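Local coordinates for protein mRNA interferase toxin RelE (Escherichia coli, PDB 4FXI) that acts as the toxin of a type II toxin-antitoxin pair, cleaving mRNA in the ribosomal A site to shut down translation during amino acid starvation, at residues A[30-39]-A[64-75]. The protein carries 1 engineered substitution. Sequence-based numbering, arbitrary orientation.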
# COMPACT_ATOMS: atom_id res chain seq x y z
N LEU A 30 3.50 -3.73 -6.58
CA LEU A 30 2.66 -2.57 -6.86
C LEU A 30 2.31 -2.42 -8.34
O LEU A 30 1.16 -2.12 -8.69
CB LEU A 30 3.35 -1.29 -6.33
CG LEU A 30 2.52 -0.01 -6.43
CD1 LEU A 30 1.19 -0.18 -5.70
CD2 LEU A 30 3.30 1.18 -5.88
N VAL A 31 3.29 -2.61 -9.22
CA VAL A 31 3.03 -2.56 -10.66
C VAL A 31 2.03 -3.66 -11.08
O VAL A 31 1.14 -3.41 -11.89
CB VAL A 31 4.33 -2.64 -11.47
CG1 VAL A 31 4.04 -2.81 -12.96
CG2 VAL A 31 5.14 -1.37 -11.23
N GLU A 32 2.17 -4.84 -10.49
CA GLU A 32 1.20 -5.93 -10.71
C GLU A 32 -0.19 -5.52 -10.22
O GLU A 32 -1.21 -5.80 -10.86
CB GLU A 32 1.64 -7.20 -9.99
CG GLU A 32 2.85 -7.89 -10.63
CD GLU A 32 3.43 -9.01 -9.77
OE1 GLU A 32 4.09 -9.90 -10.34
OE2 GLU A 32 3.21 -9.00 -8.54
N VAL A 33 -0.22 -4.90 -9.04
CA VAL A 33 -1.47 -4.40 -8.47
C VAL A 33 -2.19 -3.45 -9.41
O VAL A 33 -3.39 -3.56 -9.59
CB VAL A 33 -1.21 -3.73 -7.09
CG1 VAL A 33 -2.36 -2.83 -6.68
CG2 VAL A 33 -0.99 -4.79 -6.04
N LEU A 34 -1.47 -2.56 -10.08
CA LEU A 34 -2.12 -1.60 -10.96
C LEU A 34 -2.91 -2.27 -12.08
O LEU A 34 -3.90 -1.71 -12.57
CB LEU A 34 -1.10 -0.63 -11.58
CG LEU A 34 -0.42 0.32 -10.60
CD1 LEU A 34 0.44 1.31 -11.40
CD2 LEU A 34 -1.40 1.08 -9.73
N GLU A 35 -2.49 -3.46 -12.49
CA GLU A 35 -3.21 -4.16 -13.56
C GLU A 35 -4.59 -4.63 -13.12
O GLU A 35 -5.51 -4.70 -13.92
CB GLU A 35 -2.39 -5.33 -14.10
CG GLU A 35 -1.12 -4.91 -14.83
CD GLU A 35 -1.40 -4.01 -16.03
OE1 GLU A 35 -2.32 -4.32 -16.81
OE2 GLU A 35 -0.70 -2.98 -16.17
N SER A 36 -4.73 -4.94 -11.83
CA SER A 36 -5.99 -5.44 -11.27
C SER A 36 -5.87 -5.42 -9.74
O SER A 36 -5.43 -6.40 -9.12
CB SER A 36 -6.26 -6.86 -11.76
OG SER A 36 -7.49 -7.35 -11.25
N PRO A 37 -6.27 -4.31 -9.11
CA PRO A 37 -5.88 -4.04 -7.72
C PRO A 37 -6.74 -4.69 -6.65
O PRO A 37 -6.31 -4.75 -5.51
CB PRO A 37 -5.96 -2.51 -7.64
CG PRO A 37 -7.06 -2.17 -8.60
CD PRO A 37 -6.83 -3.11 -9.76
N ARG A 38 -7.93 -5.16 -6.99
CA ARG A 38 -8.75 -5.84 -6.00
C ARG A 38 -8.34 -7.30 -5.99
O ARG A 38 -8.70 -8.07 -6.87
CB ARG A 38 -10.23 -5.67 -6.32
CG ARG A 38 -10.67 -4.20 -6.26
CD ARG A 38 -12.19 -4.10 -6.38
NE ARG A 38 -12.67 -2.72 -6.36
CZ ARG A 38 -12.83 -2.01 -5.25
NH1 ARG A 38 -12.53 -2.54 -4.07
NH2 ARG A 38 -13.28 -0.77 -5.32
N ILE A 39 -7.52 -7.64 -5.00
CA ILE A 39 -7.02 -8.99 -4.85
C ILE A 39 -7.61 -9.39 -3.51
O ILE A 39 -7.15 -8.94 -2.46
CB ILE A 39 -5.49 -8.98 -4.77
CG1 ILE A 39 -4.90 -8.46 -6.09
CG2 ILE A 39 -4.94 -10.37 -4.48
CD1 ILE A 39 -3.42 -8.21 -6.02
N TYR A 64 -2.98 0.25 0.41
CA TYR A 64 -3.57 1.11 -0.60
C TYR A 64 -5.09 1.05 -0.59
O TYR A 64 -5.67 0.05 -0.19
CB TYR A 64 -3.03 0.79 -2.01
CG TYR A 64 -3.34 -0.61 -2.53
CD1 TYR A 64 -4.52 -0.88 -3.23
CD2 TYR A 64 -2.44 -1.65 -2.34
CE1 TYR A 64 -4.79 -2.17 -3.71
CE2 TYR A 64 -2.70 -2.93 -2.83
CZ TYR A 64 -3.88 -3.18 -3.50
OH TYR A 64 -4.11 -4.46 -3.97
N GLN A 65 -5.70 2.13 -1.06
CA GLN A 65 -7.15 2.23 -1.19
C GLN A 65 -7.51 2.20 -2.67
O GLN A 65 -6.90 2.91 -3.46
CB GLN A 65 -7.60 3.55 -0.57
CG GLN A 65 -9.09 3.80 -0.60
CD GLN A 65 -9.46 5.17 -0.06
OE1 GLN A 65 -8.81 6.17 -0.37
NE2 GLN A 65 -10.48 5.22 0.77
N VAL A 66 -8.49 1.39 -3.05
CA VAL A 66 -8.94 1.43 -4.45
C VAL A 66 -10.10 2.42 -4.61
O VAL A 66 -11.10 2.33 -3.91
CB VAL A 66 -9.37 0.05 -4.93
CG1 VAL A 66 -9.92 0.15 -6.35
CG2 VAL A 66 -8.18 -0.90 -4.87
N ILE A 67 -9.95 3.36 -5.53
CA ILE A 67 -10.96 4.41 -5.71
C ILE A 67 -11.52 4.35 -7.12
O ILE A 67 -10.98 4.97 -8.04
CB ILE A 67 -10.38 5.81 -5.42
CG1 ILE A 67 -9.67 5.83 -4.05
CG2 ILE A 67 -11.48 6.87 -5.48
CD1 ILE A 67 -8.99 7.13 -3.72
N ASP A 68 -12.60 3.59 -7.28
CA ASP A 68 -13.15 3.33 -8.62
C ASP A 68 -13.57 4.59 -9.36
O ASP A 68 -13.43 4.67 -10.57
CB ASP A 68 -14.36 2.39 -8.52
CG ASP A 68 -13.97 0.96 -8.20
OD1 ASP A 68 -12.79 0.60 -8.40
OD2 ASP A 68 -14.85 0.19 -7.76
N GLU A 69 -14.10 5.57 -8.63
CA GLU A 69 -14.62 6.78 -9.26
C GLU A 69 -13.51 7.58 -9.95
O GLU A 69 -13.77 8.39 -10.84
CB GLU A 69 -15.35 7.66 -8.25
CG GLU A 69 -16.16 6.88 -7.21
CD GLU A 69 -15.32 6.46 -6.01
OE1 GLU A 69 -15.10 5.24 -5.83
OE2 GLU A 69 -14.89 7.34 -5.24
N LYS A 70 -12.26 7.34 -9.53
CA LYS A 70 -11.12 8.03 -10.13
C LYS A 70 -10.21 7.05 -10.86
O LYS A 70 -9.15 7.43 -11.39
CB LYS A 70 -10.33 8.80 -9.07
CG LYS A 70 -11.14 9.89 -8.37
CD LYS A 70 -10.28 10.62 -7.34
CE LYS A 70 -8.98 11.13 -7.97
NZ LYS A 70 -8.06 11.71 -6.96
N VAL A 71 -10.65 5.79 -10.91
CA VAL A 71 -9.87 4.69 -11.47
C VAL A 71 -8.44 4.72 -10.93
O VAL A 71 -7.47 4.60 -11.69
CB VAL A 71 -9.83 4.73 -13.02
CG1 VAL A 71 -9.50 3.35 -13.56
CG2 VAL A 71 -11.16 5.21 -13.57
N VAL A 72 -8.30 4.88 -9.62
CA VAL A 72 -6.98 5.05 -9.04
C VAL A 72 -6.69 4.12 -7.86
O VAL A 72 -7.59 3.76 -7.07
CB VAL A 72 -6.75 6.52 -8.62
CG1 VAL A 72 -7.57 6.86 -7.39
CG2 VAL A 72 -5.28 6.78 -8.34
N VAL A 73 -5.43 3.70 -7.78
CA VAL A 73 -4.89 3.00 -6.62
C VAL A 73 -4.18 4.05 -5.79
O VAL A 73 -3.21 4.66 -6.24
CB VAL A 73 -3.87 1.90 -7.03
CG1 VAL A 73 -3.06 1.40 -5.83
CG2 VAL A 73 -4.59 0.74 -7.71
N PHE A 74 -4.68 4.29 -4.58
CA PHE A 74 -4.18 5.36 -3.72
C PHE A 74 -3.33 4.76 -2.62
O PHE A 74 -3.85 4.11 -1.71
CB PHE A 74 -5.38 6.13 -3.15
CG PHE A 74 -4.99 7.30 -2.29
CD1 PHE A 74 -4.19 8.32 -2.77
CD2 PHE A 74 -5.46 7.39 -0.98
CE1 PHE A 74 -3.85 9.40 -1.97
CE2 PHE A 74 -5.11 8.47 -0.18
CZ PHE A 74 -4.31 9.47 -0.68
N VAL A 75 -2.03 4.95 -2.69
CA VAL A 75 -1.14 4.41 -1.67
C VAL A 75 -1.21 5.29 -0.43
O VAL A 75 -0.86 6.46 -0.49
CB VAL A 75 0.31 4.35 -2.17
CG1 VAL A 75 1.24 3.83 -1.05
CG2 VAL A 75 0.40 3.46 -3.41
O HOH W 1 -14.47 -2.38 -8.58
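Val33, Leu34 and Pro37 pack onto Tyr64, Val66 and Val73 in a helix-on-sheet contact, where the C-terminal end of helix 20-35 and the loop that follows, residues 36-39, lie against the hairpin of strands 60-67 and 72-78. The Tyr64 ring meets both Val33 and Pro37. Its CG sits between backbone N and carbonyl carbon (chi1 63°), which carries the ring under the helix end; there Val33 CG1 rides over one ring face, 4.0 Å from the centroid, in a CH-pi contact. At the rim of the same ring, Tyr64 OH donates to Pro37 O at 2.7 Å, in the carbonyl plane and on a lone pair, tying the chain just past the helix to the sheet. Pro37 lies across the two strands and touches one valine of each, CB lying 3.5 Å from Val73 CG2 and 3.9 Å from Val66 CG2. Leu34 CD2 reaches Val73 CB. This is the two-layer alpha/beta architecture of the RelE/ParE toxins, the axis of residues 30-35 running at 146° to strand 72-75, roughly antiparallel to it; the Tyr64 side chain also touches Ile53, on the strand that begins with Lys52, the inferred proton acceptor. Toward the hairpin turn, which carries a G1 beta bulge where Val71 and Val72 both lie opposite Ile67, the packing gives way to charge. Arg38 stretches its chain out straight, passes its guanidinium over Val66 CG1 and forms a salt bridge from NH2 to Asp68 OD2 (3.1 Å), meeting that oxygen from above the carboxylate plane. A water links NE to the same OD2, while Arg38 NH1 is held by a salt bridge to Asp49 and a hydrogen bond with Tyr51, and Asp68 OD1 is hydrogen-bonded with the hydroxyl of Tyr3.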